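Local coordinates for protein Exo beta-1,2-glucooligosaccharide sophorohydrolase (non-reducing end) (Parabacteroides distasonis ATCC 8503, PDB 5Z06) that hydrolyses linear beta-1,2-glucan and beta-1,2-glucooligosaccharides of four or more units in exo fashion, releasing sophorose from the non-reducing end, at residues N523-G527 with Y553-F557; F557-Q561 with F620-P624. One frame throughout, in Å; residues are numbered along the deposited sequence.

Interaction 1: residues N523-G527 with Y553-F557; sequences NLKVG and YTNYF
The ring of Tyr556 meets Val526 at its edge, where CG1 of Val526 lies near the ring plane and 3.8 Å from OH of Tyr556, while one face carries CG2 of Thr554, 3.5 Å above the plane and displaced toward the rim. The ring of Tyr553 is met obliquely by CG2 of Val526. Both methyls of Val526 come close to the Tyr556 hydroxyl, but CG2 alone of the two also touches Tyr553 CB and Thr554 CG2, each at 3.6 Å. Beside this apolar patch the Lys525 chain runs past the backbone, its CD 3.4 Å from Tyr553 O, and its ammonium group goes on to Glu558. OG1 of Thr554 donates to Asn555 O at 2.7 Å from above the carbonyl plane, and a water links it weakly to Lys525 N. Tyr556 OH is hydrogen-bonded to Tyr513 and Asp551. Asn555 occupies the N-cap position of helix 556-573. Val526 and Lys525, in the loop following strand 522-523, pack on the residues that lead into that helix, with Tyr553 and Tyr556 also touching helix 485-490.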
# COMPACT_ATOMS: atom_id res chain seq x y z
N ASN A 523 29.30 -12.10 5.35
CA ASN A 523 29.64 -12.65 4.08
C ASN A 523 28.44 -13.28 3.40
O ASN A 523 27.91 -14.28 3.86
CB ASN A 523 30.71 -13.70 4.18
CG ASN A 523 31.19 -14.07 2.82
OD1 ASN A 523 30.64 -14.97 2.20
ND2 ASN A 523 32.10 -13.28 2.29
N LEU A 524 28.08 -12.70 2.26
CA LEU A 524 26.90 -13.08 1.54
C LEU A 524 27.27 -14.11 0.49
O LEU A 524 27.91 -13.76 -0.50
CB LEU A 524 26.30 -11.82 0.88
CG LEU A 524 24.84 -11.86 0.53
CD1 LEU A 524 23.99 -12.15 1.77
CD2 LEU A 524 24.43 -10.54 -0.11
N LYS A 525 26.89 -15.37 0.70
CA LYS A 525 27.20 -16.41 -0.29
C LYS A 525 26.47 -16.22 -1.60
O LYS A 525 27.01 -16.44 -2.68
CB LYS A 525 26.91 -17.79 0.28
CG LYS A 525 27.91 -18.23 1.35
CD LYS A 525 27.43 -19.52 2.01
CE LYS A 525 28.44 -20.11 2.96
NZ LYS A 525 28.04 -19.90 4.38
N VAL A 526 25.22 -15.80 -1.53
CA VAL A 526 24.40 -15.64 -2.71
C VAL A 526 23.73 -14.28 -2.64
O VAL A 526 23.38 -13.79 -1.57
CB VAL A 526 23.35 -16.74 -2.75
CG1 VAL A 526 22.24 -16.43 -3.76
CG2 VAL A 526 24.01 -18.07 -3.07
N GLY A 527 23.52 -13.70 -3.80
CA GLY A 527 22.69 -12.53 -3.88
C GLY A 527 23.31 -11.46 -4.74
O GLY A 527 24.52 -11.22 -4.69
N TYR A 553 25.16 -23.75 -3.02
CA TYR A 553 25.82 -22.52 -2.56
C TYR A 553 25.59 -22.12 -1.11
O TYR A 553 26.51 -21.68 -0.46
CB TYR A 553 25.31 -21.38 -3.40
CG TYR A 553 25.48 -21.64 -4.85
CD1 TYR A 553 26.74 -21.84 -5.39
CD2 TYR A 553 24.39 -21.70 -5.69
CE1 TYR A 553 26.92 -22.07 -6.75
CE2 TYR A 553 24.55 -21.92 -7.04
CZ TYR A 553 25.82 -22.10 -7.57
OH TYR A 553 25.96 -22.32 -8.93
N THR A 554 24.37 -22.24 -0.63
CA THR A 554 24.04 -21.79 0.71
C THR A 554 22.75 -22.41 1.18
O THR A 554 21.90 -22.81 0.37
CB THR A 554 23.89 -20.23 0.76
OG1 THR A 554 23.64 -19.78 2.10
CG2 THR A 554 22.75 -19.73 -0.16
N ASN A 555 22.61 -22.47 2.49
CA ASN A 555 21.31 -22.60 3.11
C ASN A 555 20.61 -21.22 3.04
O ASN A 555 21.25 -20.20 3.29
CB ASN A 555 21.47 -22.99 4.55
CG ASN A 555 20.17 -23.00 5.28
OD1 ASN A 555 19.83 -22.05 6.00
ND2 ASN A 555 19.38 -24.04 5.05
N TYR A 556 19.31 -21.19 2.72
CA TYR A 556 18.62 -19.91 2.50
C TYR A 556 18.20 -19.14 3.75
O TYR A 556 18.23 -17.92 3.73
CB TYR A 556 17.52 -19.99 1.40
CG TYR A 556 18.24 -19.95 0.11
CD1 TYR A 556 18.64 -18.75 -0.43
CD2 TYR A 556 18.71 -21.12 -0.46
CE1 TYR A 556 19.41 -18.70 -1.57
CE2 TYR A 556 19.47 -21.09 -1.61
CZ TYR A 556 19.84 -19.88 -2.16
OH TYR A 556 20.59 -19.84 -3.29
N PHE A 557 17.88 -19.81 4.84
CA PHE A 557 17.63 -19.06 6.06
C PHE A 557 18.90 -18.28 6.41
O PHE A 557 18.83 -17.12 6.76
CB PHE A 557 17.28 -19.94 7.24
CG PHE A 557 17.09 -19.15 8.50
CD1 PHE A 557 15.89 -18.45 8.71
CD2 PHE A 557 18.12 -19.00 9.42
CE1 PHE A 557 15.72 -17.68 9.84
CE2 PHE A 557 17.95 -18.23 10.56
CZ PHE A 557 16.75 -17.57 10.77
O HOH W 1 25.19 -17.06 3.23

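Interaction 2: residues F557-Q561 with F620-P624; sequences FENNQ and FPYTP
Tyr622 OH has two partners: Asn560 ND2 donates to it at 2.9 Å with an N-H...O angle of 152°, and it also hydrogen-bonds to the backbone carbonyl of Ile537. The amide of Asn560 stands steeply to the tyrosine ring, their planes 75° apart, and CB of Asn560 presses on the ring's far end, 3.3 Å from Tyr622 CE1. At the other end of the same residue the backbone is held as well. Gln561 NE2 reaches Tyr622 O at 2.8 Å, almost straight, with the donor in the carbonyl plane and the acceptor in the amide plane. An extended chain, CG anti to the backbone N (chi1 179°), carries the glutamine amide out to this carbonyl. Phe557 lies alongside, its ring near parallel to that of Tyr622 but slid so far that they barely overlap, with centroids 5.5 Å apart. Pro621 O sits at the edge of the Phe557 ring, 3.3 Å from CE1, and His547 stacks on Phe557. Tyr622 also touches Met674 of helix 665-680. Bonds at both its hydroxyl and its carbonyl should limit sliding and turning of this buried tyrosine, and so probably help to hold the loop before helix 624-636 against helix 556-573.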
# COMPACT_ATOMS: atom_id res chain seq x y z
N PHE A 557 17.88 -19.81 4.84
CA PHE A 557 17.63 -19.06 6.06
C PHE A 557 18.90 -18.28 6.41
O PHE A 557 18.83 -17.12 6.76
CB PHE A 557 17.28 -19.94 7.24
CG PHE A 557 17.09 -19.15 8.50
CD1 PHE A 557 15.89 -18.45 8.71
CD2 PHE A 557 18.12 -19.00 9.42
CE1 PHE A 557 15.72 -17.68 9.84
CE2 PHE A 557 17.95 -18.23 10.56
CZ PHE A 557 16.75 -17.57 10.77
N GLU A 558 20.05 -18.97 6.38
CA GLU A 558 21.33 -18.37 6.71
C GLU A 558 21.61 -17.17 5.82
O GLU A 558 21.99 -16.10 6.31
CB GLU A 558 22.46 -19.39 6.53
CG GLU A 558 23.87 -18.86 6.77
CD GLU A 558 24.91 -19.72 6.07
OE1 GLU A 558 25.36 -20.70 6.69
OE2 GLU A 558 25.26 -19.41 4.90
N ASN A 559 21.43 -17.35 4.53
CA ASN A 559 21.75 -16.31 3.56
C ASN A 559 20.74 -15.15 3.58
O ASN A 559 21.13 -13.98 3.53
CB ASN A 559 21.82 -16.89 2.16
CG ASN A 559 22.67 -16.04 1.24
OD1 ASN A 559 23.89 -15.92 1.44
ND2 ASN A 559 22.04 -15.42 0.25
N ASN A 560 19.45 -15.49 3.63
CA ASN A 560 18.38 -14.50 3.74
C ASN A 560 18.57 -13.67 5.00
O ASN A 560 18.47 -12.45 4.97
CB ASN A 560 16.99 -15.17 3.78
CG ASN A 560 16.58 -15.76 2.46
OD1 ASN A 560 17.32 -15.69 1.47
ND2 ASN A 560 15.41 -16.38 2.44
N GLN A 561 18.86 -14.35 6.11
CA GLN A 561 19.04 -13.66 7.38
C GLN A 561 20.17 -12.64 7.28
O GLN A 561 20.06 -11.55 7.82
CB GLN A 561 19.30 -14.65 8.49
CG GLN A 561 19.54 -14.05 9.87
CD GLN A 561 19.91 -15.10 10.87
OE1 GLN A 561 20.87 -15.84 10.67
NE2 GLN A 561 19.15 -15.18 11.95
N PHE A 620 10.78 -10.73 10.42
CA PHE A 620 10.74 -11.33 11.75
C PHE A 620 11.47 -12.66 11.96
O PHE A 620 12.30 -12.76 12.87
CB PHE A 620 9.29 -11.46 12.26
CG PHE A 620 9.02 -10.58 13.41
CD1 PHE A 620 9.44 -10.95 14.66
CD2 PHE A 620 8.45 -9.33 13.22
CE1 PHE A 620 9.26 -10.10 15.74
CE2 PHE A 620 8.25 -8.48 14.28
CZ PHE A 620 8.66 -8.87 15.54
N PRO A 621 11.21 -13.68 11.12
CA PRO A 621 11.84 -14.99 11.40
C PRO A 621 13.34 -14.98 11.31
O PRO A 621 13.98 -15.81 11.91
CB PRO A 621 11.28 -15.90 10.31
CG PRO A 621 10.19 -15.16 9.67
CD PRO A 621 10.38 -13.70 9.92
N TYR A 622 13.88 -14.04 10.53
CA TYR A 622 15.29 -13.87 10.37
C TYR A 622 15.94 -13.06 11.47
O TYR A 622 16.99 -13.42 11.96
CB TYR A 622 15.55 -13.17 9.07
CG TYR A 622 14.96 -13.84 7.88
CD1 TYR A 622 15.46 -15.06 7.42
CD2 TYR A 622 13.92 -13.25 7.17
CE1 TYR A 622 14.92 -15.68 6.32
CE2 TYR A 622 13.40 -13.85 6.05
CZ TYR A 622 13.90 -15.07 5.62
OH TYR A 622 13.41 -15.68 4.48
N THR A 623 15.32 -11.94 11.82
CA THR A 623 15.95 -10.97 12.71
C THR A 623 14.89 -10.53 13.72
O THR A 623 14.43 -9.40 13.68
CB THR A 623 16.47 -9.77 11.90
OG1 THR A 623 15.40 -9.22 11.12
CG2 THR A 623 17.59 -10.20 10.98
N PRO A 624 14.48 -11.46 14.60
CA PRO A 624 13.32 -11.16 15.43
C PRO A 624 13.47 -9.93 16.31
O PRO A 624 12.53 -9.15 16.43
CB PRO A 624 13.13 -12.42 16.29
CG PRO A 624 14.16 -13.40 15.88
CD PRO A 624 14.95 -12.85 14.73

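How the interactions relate
Both contacts use the N-terminal part of helix 556-573, illustrating how the opening turns of one helix can organise separate loops. Their segments overlap at Phe557, which does its touching in interaction 2, and their centres lie 11 Å apart. Polar bonds join them directly: Lys525 NZ forms a salt bridge with Glu558 OE2 at 2.9 Å, and Asn559 ND2 probably donates to Val526 O at 2.8 Å. Successive helix residues therefore serve different loops, with Glu558 and Asn559 turned to 523-527 and Asn560 and Gln561 to 620-624. Both contacts fall within the glycoamylase-like region, whose six-hairpin clan is consistent with an (alpha/alpha)6 barrel. Calcium is bound by Glu12, Asn13, Thr49, Asn52 and Asp175, none of which belongs to these contacts.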